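Local coordinates for protein putative adhesin (Bacteroides thetaiotaomicron, PDB 4QDG) that probably serves as an outer-membrane lipoprotein that anchors fimbriae at the cell surface, and carries bound magnesium ions, at residues D22-M25 / N29-A32; L41-N46 / T104-E109; L226-W231 / Y255-K260. One frame throughout, in Å; residues are numbered along the deposited sequence.

Contact 1 of 3, residues D22-M25 / N29-A32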
loop_
_atom_site.group_PDB
_atom_site.type_symbol
_atom_site.label_atom_id
_atom_site.label_comp_id
_atom_site.label_asym_id
_atom_site.label_seq_id
_atom_site.Cartn_x
_atom_site.Cartn_y
_atom_site.Cartn_z
ATOM N N ASP A 22 -12.041 2.175 -5.808
ATOM C CA ASP A 22 -12.864 0.978 -5.626
ATOM C C ASP A 22 -11.981 -0.309 -5.751
ATOM O O ASP A 22 -12.499 -1.402 -5.595
ATOM C CB ASP A 22 -14.090 0.963 -6.591
ATOM C CG ASP A 22 -13.852 0.650 -8.059
ATOM O OD1 ASP A 22 -12.727 0.218 -8.408
ATOM O OD2 ASP A 22 -14.807 0.775 -8.853
ATOM N N TYR A 23 -10.641 -0.157 -5.995
ATOM C CA TYR A 23 -9.684 -1.267 -6.134
ATOM C C TYR A 23 -9.273 -1.841 -4.761
ATOM O O TYR A 23 -8.118 -1.776 -4.329
ATOM C CB TYR A 23 -8.442 -0.832 -6.916
ATOM C CG TYR A 23 -7.821 -1.951 -7.720
ATOM C CD1 TYR A 23 -8.572 -2.671 -8.649
ATOM C CD2 TYR A 23 -6.469 -2.267 -7.588
ATOM C CE1 TYR A 23 -7.993 -3.676 -9.426
ATOM C CE2 TYR A 23 -5.884 -3.273 -8.359
ATOM C CZ TYR A 23 -6.647 -3.955 -9.292
ATOM O OH TYR A 23 -6.089 -4.935 -10.070
ATOM N N ASN A 24 -10.265 -2.379 -4.081
ATOM C CA ASN A 24 -10.155 -2.956 -2.762
ATOM C C ASN A 24 -11.007 -4.243 -2.740
ATOM O O ASN A 24 -11.651 -4.569 -3.737
ATOM C CB ASN A 24 -10.577 -1.921 -1.698
ATOM C CG ASN A 24 -11.900 -1.243 -1.969
ATOM O OD1 ASN A 24 -12.917 -1.891 -2.165
ATOM N ND2 ASN A 24 -11.915 0.077 -1.974
HETATM N N MSE A 25 -10.960 -4.994 -1.632
HETATM C CA MSE A 25 -11.639 -6.289 -1.491
HETATM C C MSE A 25 -13.163 -6.132 -1.378
HETATM O O MSE A 25 -13.896 -7.114 -1.571
HETATM C CB MSE A 25 -11.070 -7.082 -0.289
HETATM C CG MSE A 25 -9.605 -7.456 -0.462
HETATM SE SE MSE A 25 -9.224 -8.603 -2.052
HETATM C CE MSE A 25 -9.752 -10.319 -1.324
ATOM N N ASN A 29 -16.220 2.103 -3.777
ATOM C CA ASN A 29 -15.529 3.386 -3.689
ATOM C C ASN A 29 -15.366 3.867 -2.249
ATOM O O ASN A 29 -16.332 3.981 -1.499
ATOM C CB ASN A 29 -16.218 4.461 -4.541
ATOM C CG ASN A 29 -15.430 5.748 -4.660
ATOM O OD1 ASN A 29 -14.187 5.763 -4.581
ATOM N ND2 ASN A 29 -16.148 6.861 -4.841
ATOM N N ALA A 30 -14.111 4.138 -1.876
ATOM C CA ALA A 30 -13.729 4.609 -0.559
ATOM C C ALA A 30 -12.851 5.844 -0.679
ATOM O O ALA A 30 -12.191 6.223 0.306
ATOM C CB ALA A 30 -12.991 3.502 0.182
ATOM N N PHE A 31 -12.834 6.482 -1.883
ATOM C CA PHE A 31 -12.024 7.671 -2.151
ATOM C C PHE A 31 -12.271 8.767 -1.108
ATOM O O PHE A 31 -11.310 9.272 -0.547
ATOM C CB PHE A 31 -12.285 8.250 -3.570
ATOM C CG PHE A 31 -11.357 9.403 -3.907
ATOM C CD1 PHE A 31 -11.691 10.713 -3.570
ATOM C CD2 PHE A 31 -10.125 9.175 -4.505
ATOM C CE1 PHE A 31 -10.806 11.771 -3.831
ATOM C CE2 PHE A 31 -9.260 10.241 -4.799
ATOM C CZ PHE A 31 -9.610 11.528 -4.463
ATOM N N ALA A 32 -13.559 9.134 -0.869
ATOM C CA ALA A 32 -13.982 10.196 0.046
ATOM C C ALA A 32 -13.479 9.976 1.473
ATOM O O ALA A 32 -13.107 10.941 2.132
ATOM C CB ALA A 32 -15.501 10.333 0.047
#
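Asp22 and Asn29 give most of the surface buried between the two ends of a short loop, and the touch is of aliphatic carbon on backbone: CB of Asp22 sits 3.7 Å from the amide N of Asn29 and 4.0 Å from its CA. With CG of Asp22 lodged between the backbone N and the carbonyl carbon (chi1 75°), the carboxylate stays clear of the partner segment and the methylene does the touching. Beside this pair Asn24 supplies a lighter contact, its ND2 reaching to 4.2 Å from CB of Ala30. The same amide nitrogen donates a hydrogen bond to Ala28 O, which fixes the turn of the amide. The loop illustrates how a chain leaving strand 15-20 can enter helix 31-34 with side chains bonding to nearby backbone. Asn29 makes an Asx turn: OD1 accepts from Phe31 N at 3.1 Å with an N-H...O angle of 161°, the donor standing well above the carbonyl plane, and Tyr21 N gives that oxygen a second bond. Ala30, between Asn29 and Phe31, holds the N-cap position. Tyr23 centres an inverse gamma turn, closed by a weak bond from Asn24 N to Asp22 O. Arg275 NH1, on helix 269-275, donates to Asn24 O and more weakly to Asp22 O, while the Asn24 side chain lies about 9 Å from a bound magnesium ion.

Contact 2 of 3, residues L41-N46 / T104-E109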
loop_
_atom_site.group_PDB
_atom_site.type_symbol
_atom_site.label_atom_id
_atom_site.label_comp_id
_atom_site.label_asym_id
_atom_site.label_seq_id
_atom_site.Cartn_x
_atom_site.Cartn_y
_atom_site.Cartn_z
ATOM N N LEU A 41 -1.810 15.549 -12.420
ATOM C CA LEU A 41 -0.842 15.985 -13.431
ATOM C C LEU A 41 -1.427 15.872 -14.823
ATOM O O LEU A 41 -2.094 14.881 -15.130
ATOM C CB LEU A 41 0.449 15.160 -13.342
ATOM C CG LEU A 41 1.148 15.171 -11.994
ATOM C CD1 LEU A 41 1.891 13.904 -11.795
ATOM C CD2 LEU A 41 2.066 16.346 -11.861
ATOM N N VAL A 42 -1.193 16.902 -15.654
ATOM C CA VAL A 42 -1.712 17.002 -17.011
ATOM C C VAL A 42 -0.554 16.890 -17.979
ATOM O O VAL A 42 0.403 17.650 -17.882
ATOM C CB VAL A 42 -2.538 18.321 -17.264
ATOM C CG1 VAL A 42 -3.205 18.307 -18.647
ATOM C CG2 VAL A 42 -3.581 18.567 -16.172
ATOM N N TYR A 43 -0.668 15.955 -18.928
ATOM C CA TYR A 43 0.290 15.743 -20.005
ATOM C C TYR A 43 -0.443 15.812 -21.344
ATOM O O TYR A 43 -1.614 15.448 -21.423
ATOM C CB TYR A 43 1.010 14.377 -19.853
ATOM C CG TYR A 43 1.821 14.260 -18.579
ATOM C CD1 TYR A 43 3.072 14.859 -18.467
ATOM C CD2 TYR A 43 1.328 13.569 -17.478
ATOM C CE1 TYR A 43 3.804 14.790 -17.283
ATOM C CE2 TYR A 43 2.061 13.478 -16.292
ATOM C CZ TYR A 43 3.306 14.079 -16.203
ATOM O OH TYR A 43 4.031 13.954 -15.038
ATOM N N ASP A 44 0.247 16.223 -22.404
ATOM C CA ASP A 44 -0.374 16.228 -23.725
ATOM C C ASP A 44 -0.293 14.800 -24.336
ATOM O O ASP A 44 0.217 13.874 -23.692
ATOM C CB ASP A 44 0.248 17.289 -24.650
ATOM C CG ASP A 44 1.737 17.180 -24.918
ATOM O OD1 ASP A 44 2.247 16.029 -25.064
ATOM O OD2 ASP A 44 2.385 18.238 -25.067
ATOM N N GLU A 45 -0.765 14.640 -25.584
ATOM C CA GLU A 45 -0.786 13.358 -26.300
ATOM C C GLU A 45 0.626 12.782 -26.483
ATOM O O GLU A 45 0.755 11.564 -26.541
ATOM C CB GLU A 45 -1.487 13.534 -27.662
ATOM C CG GLU A 45 -1.910 12.229 -28.319
ATOM C CD GLU A 45 -2.812 12.351 -29.530
ATOM O OE1 GLU A 45 -2.504 13.153 -30.441
ATOM O OE2 GLU A 45 -3.794 11.580 -29.594
ATOM N N ASN A 46 1.671 13.642 -26.557
ATOM C CA ASN A 46 3.068 13.210 -26.729
ATOM C C ASN A 46 3.761 12.921 -25.396
ATOM O O ASN A 46 4.922 12.519 -25.387
ATOM C CB ASN A 46 3.866 14.272 -27.504
ATOM C CG ASN A 46 3.412 14.479 -28.925
ATOM O OD1 ASN A 46 3.284 15.617 -29.391
ATOM N ND2 ASN A 46 3.173 13.398 -29.652
ATOM N N THR A 104 6.822 10.075 -18.751
ATOM C CA THR A 104 7.724 8.941 -18.522
ATOM C C THR A 104 8.948 9.298 -17.630
ATOM O O THR A 104 9.725 8.404 -17.279
ATOM C CB THR A 104 8.152 8.319 -19.865
ATOM O OG1 THR A 104 8.909 9.253 -20.619
ATOM C CG2 THR A 104 6.965 7.826 -20.693
ATOM N N ASP A 105 9.073 10.562 -17.201
ATOM C CA ASP A 105 10.192 11.007 -16.364
ATOM C C ASP A 105 9.829 11.043 -14.872
ATOM O O ASP A 105 10.700 11.243 -14.020
ATOM C CB ASP A 105 10.696 12.387 -16.839
ATOM C CG ASP A 105 11.185 12.377 -18.282
ATOM O OD1 ASP A 105 11.964 11.463 -18.640
ATOM O OD2 ASP A 105 10.742 13.239 -19.065
ATOM N N LEU A 106 8.576 10.829 -14.541
ATOM C CA LEU A 106 8.211 10.857 -13.150
ATOM C C LEU A 106 8.520 9.540 -12.417
ATOM O O LEU A 106 8.366 8.427 -12.941
ATOM C CB LEU A 106 6.736 11.235 -12.985
ATOM C CG LEU A 106 6.267 11.670 -11.599
ATOM C CD1 LEU A 106 7.240 12.685 -10.933
ATOM C CD2 LEU A 106 4.888 12.234 -11.689
ATOM N N GLN A 107 9.035 9.728 -11.201
ATOM C CA GLN A 107 9.328 8.756 -10.182
ATOM C C GLN A 107 8.793 9.274 -8.859
ATOM O O GLN A 107 8.776 10.494 -8.652
ATOM C CB GLN A 107 10.832 8.495 -10.077
ATOM C CG GLN A 107 11.398 7.757 -11.269
ATOM C CD GLN A 107 12.844 7.396 -11.106
ATOM O OE1 GLN A 107 13.495 7.676 -10.095
ATOM N NE2 GLN A 107 13.384 6.764 -12.117
ATOM N N VAL A 108 8.354 8.347 -7.974
ATOM C CA VAL A 108 7.903 8.580 -6.602
ATOM C C VAL A 108 8.736 7.652 -5.705
ATOM O O VAL A 108 8.830 6.445 -5.954
ATOM C CB VAL A 108 6.366 8.407 -6.411
ATOM C CG1 VAL A 108 5.952 8.382 -4.943
ATOM C CG2 VAL A 108 5.623 9.502 -7.144
ATOM N N GLU A 109 9.353 8.224 -4.674
ATOM C CA GLU A 109 10.167 7.467 -3.740
ATOM C C GLU A 109 9.709 7.693 -2.320
ATOM O O GLU A 109 9.258 8.783 -1.996
ATOM C CB GLU A 109 11.643 7.880 -3.874
ATOM C CG GLU A 109 12.604 6.813 -3.359
ATOM C CD GLU A 109 14.053 7.221 -3.181
ATOM O OE1 GLU A 109 14.601 7.902 -4.078
ATOM O OE2 GLU A 109 14.652 6.817 -2.155
#
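The phenol ring of Tyr43 meets Leu106 with its hydroxyl end: OH is 3.9 Å from CD2 of the leucine, and neither face of the ring is touched by residues 104-109. The two side chains run at about a right angle to each other, and Tyr95, in the loop after strand 91-94, packs against both. In this protein of the transthyretin-like fimbrillin superfamily, the contact is consistent with one beta layer packing over another, Leu106 lying at the entry to strand 107-110. One layer contains strand 38-44, which pairs with strands 49-55 and 75-82; the other is the small antiparallel sheet of strands 91-94, 107-110 and 180-181. The backbones keep a spacing consistent with stacked sheets, with CA of Leu41 and CA of Leu106 10.4 Å apart, and side chains alone bridge the gap. Leu41 and Tyr43, two residues apart on one strand, both point toward the second layer, whereas Val42 between them turns to the other face and touches Val50 and Tyr76. Leu106 contributes the largest share of the buried surface and serves both partners with a single methyl. Its CG lies opposite the backbone N (chi1 -164°), and chi2 of 46° then brings CD2 to where the tyrosine hydroxyl and the Leu41 methyl converge. Met93 and Tyr81 touch both Leu41 and Leu106, so the apolar filling continues around the pair, and all three residues that carry the contact are buried. Leu41 and Leu106 extend toward each other tip to tip, and their methyls are pressed tighter than ordinary van der Waals contact, CD1 of Leu41 lying 3.4 Å from CD2 of Leu106.

Contact 3 of 3, residues L226-W231 / Y255-K260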
loop_
_atom_site.group_PDB
_atom_site.type_symbol
_atom_site.label_atom_id
_atom_site.label_comp_id
_atom_site.label_asym_id
_atom_site.label_seq_id
_atom_site.Cartn_x
_atom_site.Cartn_y
_atom_site.Cartn_z
ATOM N N LEU A 226 3.452 -4.351 -2.530
ATOM C CA LEU A 226 3.736 -5.785 -2.569
ATOM C C LEU A 226 3.517 -6.272 -4.006
ATOM O O LEU A 226 2.406 -6.156 -4.536
ATOM C CB LEU A 226 2.836 -6.538 -1.598
ATOM C CG LEU A 226 3.040 -6.236 -0.107
ATOM C CD1 LEU A 226 1.941 -6.940 0.739
ATOM C CD2 LEU A 226 4.481 -6.617 0.329
HETATM N N MSE A 227 4.594 -6.708 -4.680
HETATM C CA MSE A 227 4.540 -7.174 -6.060
HETATM C C MSE A 227 5.247 -8.493 -6.271
HETATM O O MSE A 227 6.325 -8.705 -5.734
HETATM C CB MSE A 227 5.197 -6.155 -7.025
HETATM C CG MSE A 227 4.483 -4.827 -7.097
HETATM SE SE MSE A 227 4.971 -3.793 -8.672
HETATM C CE MSE A 227 3.834 -4.731 -10.092
ATOM N N VAL A 228 4.689 -9.338 -7.143
ATOM C CA VAL A 228 5.372 -10.543 -7.624
ATOM C C VAL A 228 6.312 -10.064 -8.749
ATOM O O VAL A 228 5.841 -9.479 -9.726
ATOM C CB VAL A 228 4.385 -11.631 -8.141
ATOM C CG1 VAL A 228 5.145 -12.778 -8.802
ATOM C CG2 VAL A 228 3.488 -12.154 -7.029
ATOM N N ARG A 229 7.607 -10.259 -8.607
ATOM C CA ARG A 229 8.582 -9.916 -9.658
ATOM C C ARG A 229 9.756 -10.861 -9.550
ATOM O O ARG A 229 9.961 -11.438 -8.486
ATOM C CB ARG A 229 9.029 -8.446 -9.625
ATOM C CG ARG A 229 9.736 -8.057 -8.343
ATOM C CD ARG A 229 9.262 -6.696 -7.929
ATOM N NE ARG A 229 10.032 -6.146 -6.809
ATOM C CZ ARG A 229 9.673 -6.230 -5.534
ATOM N NH1 ARG A 229 8.598 -6.919 -5.184
ATOM N NH2 ARG A 229 10.386 -5.630 -4.598
ATOM N N ASP A 230 10.509 -11.050 -10.636
ATOM C CA ASP A 230 11.593 -12.025 -10.588
ATOM C C ASP A 230 12.894 -11.439 -9.981
ATOM O O ASP A 230 13.787 -12.223 -9.692
ATOM C CB ASP A 230 11.834 -12.723 -11.962
ATOM C CG ASP A 230 12.070 -11.846 -13.176
ATOM O OD1 ASP A 230 12.603 -10.719 -13.013
ATOM O OD2 ASP A 230 11.775 -12.306 -14.309
ATOM N N TRP A 231 12.968 -10.111 -9.717
ATOM C CA TRP A 231 14.195 -9.500 -9.178
ATOM C C TRP A 231 14.202 -9.303 -7.649
ATOM O O TRP A 231 15.257 -9.021 -7.092
ATOM C CB TRP A 231 14.550 -8.180 -9.898
ATOM C CG TRP A 231 13.460 -7.152 -9.953
ATOM C CD1 TRP A 231 12.561 -6.969 -10.966
ATOM C CD2 TRP A 231 13.240 -6.085 -9.020
ATOM N NE1 TRP A 231 11.756 -5.884 -10.695
ATOM C CE2 TRP A 231 12.177 -5.298 -9.524
ATOM C CE3 TRP A 231 13.825 -5.724 -7.790
ATOM C CZ2 TRP A 231 11.686 -4.173 -8.842
ATOM C CZ3 TRP A 231 13.329 -4.614 -7.115
ATOM C CH2 TRP A 231 12.269 -3.855 -7.639
ATOM N N TYR A 255 3.579 -16.647 0.841
ATOM C CA TYR A 255 2.737 -17.016 1.977
ATOM C C TYR A 255 1.393 -16.326 1.850
ATOM O O TYR A 255 0.400 -17.006 1.973
ATOM C CB TYR A 255 3.448 -16.703 3.316
ATOM C CG TYR A 255 4.292 -17.860 3.800
ATOM C CD1 TYR A 255 5.430 -18.261 3.098
ATOM C CD2 TYR A 255 3.893 -18.633 4.887
ATOM C CE1 TYR A 255 6.172 -19.376 3.492
ATOM C CE2 TYR A 255 4.602 -19.773 5.265
ATOM C CZ TYR A 255 5.758 -20.126 4.580
ATOM O OH TYR A 255 6.494 -21.215 4.988
ATOM N N LEU A 256 1.352 -15.053 1.425
ATOM C CA LEU A 256 0.061 -14.347 1.269
ATOM C C LEU A 256 -0.750 -14.922 0.119
ATOM O O LEU A 256 -1.971 -14.960 0.192
ATOM C CB LEU A 256 0.221 -12.821 1.070
ATOM C CG LEU A 256 0.985 -12.044 2.134
ATOM C CD1 LEU A 256 1.168 -10.612 1.693
ATOM C CD2 LEU A 256 0.300 -12.115 3.481
ATOM N N LEU A 257 -0.058 -15.354 -0.943
ATOM C CA LEU A 257 -0.692 -15.926 -2.117
ATOM C C LEU A 257 -1.250 -17.323 -1.781
ATOM O O LEU A 257 -2.085 -17.793 -2.538
ATOM C CB LEU A 257 0.281 -15.957 -3.326
ATOM C CG LEU A 257 0.676 -14.591 -3.951
ATOM C CD1 LEU A 257 1.737 -14.771 -5.046
ATOM C CD2 LEU A 257 -0.539 -13.821 -4.491
HETATM N N MSE A 258 -0.861 -17.949 -0.630
HETATM C CA MSE A 258 -1.480 -19.230 -0.219
HETATM C C MSE A 258 -2.928 -18.950 0.241
HETATM O O MSE A 258 -3.774 -19.830 0.130
HETATM C CB MSE A 258 -0.703 -19.984 0.879
HETATM C CG MSE A 258 0.664 -20.463 0.475
HETATM SE SE MSE A 258 1.727 -20.914 2.100
HETATM C CE MSE A 258 3.536 -21.222 1.172
ATOM N N LEU A 259 -3.217 -17.705 0.703
ATOM C CA LEU A 259 -4.578 -17.326 1.045
ATOM C C LEU A 259 -5.381 -17.136 -0.264
ATOM O O LEU A 259 -6.523 -17.575 -0.350
ATOM C CB LEU A 259 -4.616 -16.048 1.912
ATOM C CG LEU A 259 -6.027 -15.505 2.235
ATOM C CD1 LEU A 259 -6.736 -16.430 3.207
ATOM C CD2 LEU A 259 -5.954 -14.117 2.837
ATOM N N LYS A 260 -4.774 -16.491 -1.278
ATOM C CA LYS A 260 -5.426 -16.285 -2.563
ATOM C C LYS A 260 -5.776 -17.621 -3.224
ATOM O O LYS A 260 -6.907 -17.798 -3.653
ATOM C CB LYS A 260 -4.559 -15.455 -3.492
ATOM C CG LYS A 260 -5.330 -14.883 -4.688
ATOM C CD LYS A 260 -4.481 -14.853 -5.952
ATOM C CE LYS A 260 -4.453 -16.200 -6.651
ATOM N NZ LYS A 260 -3.615 -16.145 -7.875
#
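A magnesium site that involves Asn151, Leu273 and Glu276 lies beside this contact, in which the loop between strands 213-223 and 235-240 leans on helix 252-263. Two apolar pairs join them. CD1 of Leu226 meets CD1 of Leu256 at 3.9 Å, the side chains crossing near a right angle, and CG2 of Val228 touches CD1 of Leu257 at 3.7 Å. In Val228 the branch that touches is the one lying opposite the carbonyl carbon, since CG1 takes the place opposite the backbone N (chi1 172°). The helix thus offers two consecutive leucines, whereas the loop, extended here, uses every second residue. Met227, between them, and Arg229, just beyond, take no part in the touch: NH1 of Arg229 donates to Met227 O at 2.9 Å, with that oxygen almost in the guanidinium plane, and NH2 forms a salt bridge with Asp176. NE of the same arginine lies 3.2 Å above one face of the Trp231 ring, displaced toward its rim. The Leu226 side chain is about 5 Å from the bound magnesium ion. Gln270 on helix 269-275 grips the loop backbone, NE2 donating to Leu226 O and OE1 accepting from Val228 N. Leu273 of that helix touches Val228, while Trp279 on strand 278-285 packs against both Leu226 and Leu256, and Ile298 on strand 295-298 extends the cover over Leu256.

In the fold
The three contacts follow one another along the chain without touching, and each joins a different pair of elements. Contact 2 is core, a buried contact between leucine methyls and a tyrosine hydroxyl; contacts 1 and 3 are partly buried and lean on loops. Contact 1 is the most local: its two segments meet only by van der Waals touches, while polar bonds within the loop and to its flanks shape the helix entry. Contact 3 brings apolar side chains from a distant loop onto a helix. Helix 269-275 borders both contacts 1 and 3; contact 3 lies beside the magnesium site of Asn151, Leu273 and Glu276, contact 1 farther from it. Contact 2 lies away from both metal sites.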